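Local coordinates for DUF2019 domain-containing protein (Rhodopseudomonas palustris, PDB 2I9C) that is of unknown function but folds as a compact, all-helical single chain whose family belongs to the TPR clan of helical repeat proteins, at residues Asp55-Glu67 / Ala77-Ala89. Residues are numbered along the deposited sequence; the frame is centred on the assembly and turned at random.
With ACT (acetate ion), chain C.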
loop_
_atom_site.group_PDB
_atom_site.type_symbol
_atom_site.label_atom_id
_atom_site.label_comp_id
_atom_site.label_asym_id
_atom_site.label_seq_id
_atom_site.Cartn_x
_atom_site.Cartn_y
_atom_site.Cartn_z
ATOM N N ASP A 55 -11.239 -9.342 12.130
ATOM C CA ASP A 55 -11.716 -10.642 11.655
ATOM C C ASP A 55 -11.640 -10.762 10.144
ATOM O O ASP A 55 -12.120 -9.886 9.418
ATOM C CB ASP A 55 -13.161 -10.886 12.100
ATOM C CG ASP A 55 -13.293 -11.031 13.580
ATOM O OD1 ASP A 55 -12.538 -11.836 14.196
ATOM O OD2 ASP A 55 -14.169 -10.338 14.134
ATOM N N GLY A 56 -11.019 -11.852 9.689
ATOM C CA GLY A 56 -10.936 -12.195 8.271
ATOM C C GLY A 56 -9.684 -11.653 7.582
ATOM O O GLY A 56 -9.399 -12.038 6.440
ATOM N N ASP A 57 -8.914 -10.814 8.299
ATOM C CA ASP A 57 -7.847 -9.995 7.733
ATOM C C ASP A 57 -8.425 -8.976 6.727
ATOM O O ASP A 57 -8.583 -9.277 5.523
ATOM C CB ASP A 57 -6.757 -10.878 7.102
ATOM C CG ASP A 57 -5.487 -10.127 6.835
ATOM O OD1 ASP A 57 -5.539 -8.906 6.644
ATOM O OD2 ASP A 57 -4.427 -10.784 6.784
ATOM N N GLN A 58 -8.756 -7.782 7.229
ATOM C CA GLN A 58 -9.499 -6.810 6.412
ATOM C C GLN A 58 -8.553 -6.013 5.508
ATOM O O GLN A 58 -8.984 -5.126 4.822
ATOM C CB GLN A 58 -10.349 -5.856 7.271
ATOM C CG GLN A 58 -11.595 -6.492 7.878
ATOM C CD GLN A 58 -12.479 -7.116 6.828
ATOM O OE1 GLN A 58 -12.855 -6.468 5.816
ATOM N NE2 GLN A 58 -12.814 -8.395 7.039
ATOM N N ARG A 59 -7.267 -6.377 5.456
ATOM C CA ARG A 59 -6.421 -5.841 4.366
ATOM C C ARG A 59 -7.029 -6.140 2.985
ATOM O O ARG A 59 -6.737 -5.453 2.007
ATOM C CB ARG A 59 -4.986 -6.396 4.451
ATOM C CG ARG A 59 -4.173 -5.828 5.600
ATOM C CD ARG A 59 -2.769 -6.474 5.700
ATOM N NE ARG A 59 -2.805 -7.920 5.985
ATOM C CZ ARG A 59 -1.718 -8.689 6.112
ATOM N NH1 ARG A 59 -0.530 -8.146 6.045
ATOM N NH2 ARG A 59 -1.823 -9.983 6.348
ATOM N N THR A 60 -7.835 -7.195 2.904
ATOM C CA THR A 60 -8.596 -7.527 1.718
ATOM C C THR A 60 -9.416 -6.324 1.197
ATOM O O THR A 60 -9.618 -6.156 -0.011
ATOM C CB THR A 60 -9.530 -8.744 2.009
ATOM O OG1 THR A 60 -8.707 -9.904 2.171
ATOM C CG2 THR A 60 -10.417 -9.021 0.842
ATOM N N ALA A 61 -9.841 -5.453 2.103
ATOM C CA ALA A 61 -10.616 -4.320 1.681
ATOM C C ALA A 61 -9.788 -3.308 0.857
ATOM O O ALA A 61 -10.386 -2.495 0.139
ATOM C CB ALA A 61 -11.266 -3.639 2.922
ATOM N N LEU A 62 -8.438 -3.366 0.936
ATOM C CA LEU A 62 -7.578 -2.444 0.152
ATOM C C LEU A 62 -7.514 -2.779 -1.338
ATOM O O LEU A 62 -7.035 -1.978 -2.156
ATOM C CB LEU A 62 -6.134 -2.406 0.720
ATOM C CG LEU A 62 -6.042 -1.955 2.179
ATOM C CD1 LEU A 62 -4.609 -2.262 2.719
ATOM C CD2 LEU A 62 -6.439 -0.463 2.277
ATOM N N LEU A 63 -7.959 -3.982 -1.688
ATOM C CA LEU A 63 -8.038 -4.374 -3.075
ATOM C C LEU A 63 -8.863 -3.362 -3.925
ATOM O O LEU A 63 -8.555 -3.176 -5.104
ATOM C CB LEU A 63 -8.596 -5.808 -3.191
ATOM C CG LEU A 63 -7.760 -7.038 -2.767
ATOM C CD1 LEU A 63 -8.609 -8.309 -2.899
ATOM C CD2 LEU A 63 -6.514 -7.206 -3.674
ATOM N N SER A 64 -9.882 -2.717 -3.334
ATOM C CA SER A 64 -10.689 -1.664 -4.019
ATOM C C SER A 64 -9.854 -0.491 -4.517
ATOM O O SER A 64 -10.282 0.267 -5.391
ATOM C CB SER A 64 -11.694 -1.078 -3.051
ATOM O OG SER A 64 -12.754 -1.990 -2.832
ATOM N N LEU A 65 -8.670 -0.322 -3.943
ATOM C CA LEU A 65 -7.823 0.772 -4.302
ATOM C C LEU A 65 -6.923 0.546 -5.503
ATOM O O LEU A 65 -6.178 1.445 -5.854
ATOM C CB LEU A 65 -6.959 1.138 -3.102
ATOM C CG LEU A 65 -7.721 1.577 -1.853
ATOM C CD1 LEU A 65 -6.650 2.000 -0.777
ATOM C CD2 LEU A 65 -8.706 2.738 -2.106
ATOM N N PHE A 66 -6.934 -0.657 -6.096
ATOM C CA PHE A 66 -6.058 -0.957 -7.260
ATOM C C PHE A 66 -6.421 -0.091 -8.470
ATOM O O PHE A 66 -5.581 0.062 -9.358
ATOM C CB PHE A 66 -6.181 -2.421 -7.679
ATOM C CG PHE A 66 -5.398 -3.412 -6.808
ATOM C CD1 PHE A 66 -4.891 -3.054 -5.562
ATOM C CD2 PHE A 66 -5.244 -4.750 -7.235
ATOM C CE1 PHE A 66 -4.253 -3.993 -4.771
ATOM C CE2 PHE A 66 -4.535 -5.699 -6.446
ATOM C CZ PHE A 66 -4.046 -5.327 -5.220
ATOM N N GLU A 67 -7.673 0.389 -8.553
ATOM C CA GLU A 67 -8.091 1.307 -9.630
ATOM C C GLU A 67 -8.018 2.797 -9.211
ATOM O O GLU A 67 -8.271 3.683 -10.011
ATOM C CB GLU A 67 -9.482 0.951 -10.181
ATOM C CG GLU A 67 -9.539 -0.461 -10.723
ATOM C CD GLU A 67 -10.897 -0.799 -11.268
ATOM O OE1 GLU A 67 -11.721 0.115 -11.351
ATOM O OE2 GLU A 67 -11.144 -1.973 -11.589
ATOM N N ALA A 77 -1.160 -0.270 -1.932
ATOM C CA ALA A 77 -2.277 -1.212 -1.796
ATOM C C ALA A 77 -1.873 -2.625 -2.274
ATOM O O ALA A 77 -2.198 -3.615 -1.613
ATOM C CB ALA A 77 -3.555 -0.709 -2.572
ATOM N N ALA A 78 -1.125 -2.703 -3.368
ATOM C CA ALA A 78 -0.652 -3.976 -3.869
ATOM C C ALA A 78 0.404 -4.560 -2.946
ATOM O O ALA A 78 0.373 -5.753 -2.618
ATOM C CB ALA A 78 -0.117 -3.829 -5.306
ATOM N N LYS A 79 1.335 -3.727 -2.476
ATOM C CA LYS A 79 2.330 -4.239 -1.505
ATOM C C LYS A 79 1.696 -4.798 -0.233
ATOM O O LYS A 79 2.113 -5.824 0.267
ATOM C CB LYS A 79 3.376 -3.176 -1.144
ATOM C CG LYS A 79 4.384 -2.958 -2.255
ATOM C CD LYS A 79 5.214 -1.723 -2.078
ATOM C CE LYS A 79 6.287 -1.858 -1.025
ATOM N NZ LYS A 79 6.908 -0.476 -0.829
ATOM N N LEU A 80 0.670 -4.141 0.259
ATOM C CA LEU A 80 0.047 -4.528 1.540
ATOM C C LEU A 80 -1.046 -5.589 1.393
ATOM O O LEU A 80 -1.641 -6.021 2.394
ATOM C CB LEU A 80 -0.533 -3.272 2.257
ATOM C CG LEU A 80 0.576 -2.414 2.907
ATOM C CD1 LEU A 80 0.067 -1.043 3.372
ATOM C CD2 LEU A 80 1.146 -3.153 4.092
ATOM N N THR A 81 -1.336 -6.004 0.161
ATOM C CA THR A 81 -2.258 -7.119 -0.028
ATOM C C THR A 81 -1.584 -8.390 -0.536
ATOM O O THR A 81 -2.282 -9.371 -0.850
ATOM C CB THR A 81 -3.466 -6.751 -0.923
ATOM O OG1 THR A 81 -3.023 -6.203 -2.172
ATOM C CG2 THR A 81 -4.331 -5.727 -0.248
ATOM N N LEU A 82 -0.258 -8.402 -0.643
ATOM C CA LEU A 82 0.427 -9.630 -1.106
ATOM C C LEU A 82 0.106 -10.842 -0.221
ATOM O O LEU A 82 0.038 -11.946 -0.714
ATOM C CB LEU A 82 1.946 -9.453 -1.195
ATOM C CG LEU A 82 2.453 -8.660 -2.408
ATOM C CD1 LEU A 82 3.816 -7.998 -2.058
ATOM C CD2 LEU A 82 2.603 -9.607 -3.587
ATOM N N ALA A 83 -0.118 -10.626 1.074
ATOM C CA ALA A 83 -0.385 -11.750 1.956
ATOM C C ALA A 83 -1.792 -12.277 1.769
ATOM O O ALA A 83 -1.990 -13.484 1.771
ATOM C CB ALA A 83 -0.138 -11.381 3.419
ATOM N N VAL A 84 -2.771 -11.387 1.611
ATOM C CA VAL A 84 -4.168 -11.819 1.564
ATOM C C VAL A 84 -4.634 -12.169 0.154
ATOM O O VAL A 84 -5.659 -12.831 -0.009
ATOM C CB VAL A 84 -5.141 -10.793 2.212
ATOM C CG1 VAL A 84 -4.826 -10.617 3.685
ATOM C CG2 VAL A 84 -5.127 -9.415 1.462
ATOM N N ALA A 85 -3.908 -11.706 -0.866
ATOM C CA ALA A 85 -4.326 -11.895 -2.266
ATOM C C ALA A 85 -3.081 -11.914 -3.143
ATOM O O ALA A 85 -2.838 -10.955 -3.901
ATOM C CB ALA A 85 -5.273 -10.781 -2.699
ATOM N N PRO A 86 -2.254 -12.975 -3.008
ATOM C CA PRO A 86 -0.939 -12.917 -3.659
ATOM C C PRO A 86 -1.009 -12.788 -5.166
ATOM O O PRO A 86 -0.210 -12.036 -5.739
ATOM C CB PRO A 86 -0.255 -14.240 -3.243
ATOM C CG PRO A 86 -1.338 -15.128 -2.785
ATOM C CD PRO A 86 -2.440 -14.235 -2.250
ATOM N N VAL A 87 -1.954 -13.499 -5.795
ATOM C CA VAL A 87 -2.122 -13.474 -7.256
ATOM C C VAL A 87 -2.531 -12.068 -7.767
ATOM O O VAL A 87 -1.848 -11.494 -8.634
ATOM C CB VAL A 87 -3.123 -14.556 -7.755
ATOM C CG1 VAL A 87 -3.544 -14.292 -9.216
ATOM C CG2 VAL A 87 -2.523 -15.961 -7.605
ATOM N N LYS A 88 -3.635 -11.536 -7.238
ATOM C CA LYS A 88 -4.104 -10.173 -7.554
ATOM C C LYS A 88 -3.048 -9.091 -7.271
ATOM O O LYS A 88 -2.840 -8.175 -8.089
ATOM C CB LYS A 88 -5.395 -9.853 -6.789
ATOM C CG LYS A 88 -6.681 -10.487 -7.351
ATOM C CD LYS A 88 -7.868 -10.223 -6.409
ATOM C CE LYS A 88 -8.947 -11.327 -6.517
ATOM N NZ LYS A 88 -9.891 -11.318 -5.327
ATOM N N ALA A 89 -2.434 -9.155 -6.098
ATOM C CA ALA A 89 -1.398 -8.187 -5.719
ATOM C C ALA A 89 -0.200 -8.243 -6.671
ATOM O O ALA A 89 0.283 -7.195 -7.122
ATOM C CB ALA A 89 -0.954 -8.362 -4.255
HETATM C C ACT C . -5.642 -14.199 -4.818
HETATM O O ACT C . -5.474 -13.181 -5.477
HETATM O OXT ACT C . -4.619 -14.901 -4.660
HETATM C CH3 ACT C . -6.973 -14.476 -4.236
#
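F66 and T81 meet at a ring edge: CZ of F66 lies 3.3 Å from OG1 of T81, close to the ring plane. T81 places OG1 between its own N and carbonyl carbon (chi1 54°), where it donates to A77 O at 2.8 Å. The same rotamer turns CG2 anti to the carbonyl carbon, against R59 O and L62 CB; the bond is consistent with holding it there. The neighbouring ring atom CE2 of F66 comes 3.4 Å from K88 O, at the start of helix 86-99. L63 CD2 packs on A85 CB at 3.9 Å, while CD1 of L63 meets the K88 chain roughly at right angles. At the other end, R59 grips D57 side-on, NE to OD1 at 3.0 Å and NH2 to OD2 at 2.8 Å, each through a syn lone pair and nearly in the guanidinium plane. D57 OD1 also accepts from R59 N, an Asx turn, so the carboxylate is held from two directions; V84 CG1 packs against it and A83 CB lies 3.7 Å from R59 NH2. D57-F66, mostly the 3-10 segment 58-65, thus packs on the end of helix 71-79, the turn after it and the start of helix 86-99; F18 of helix 11-30 touches L62, L65 and L80, and K52 of helix 34-53 touches D57 and R59.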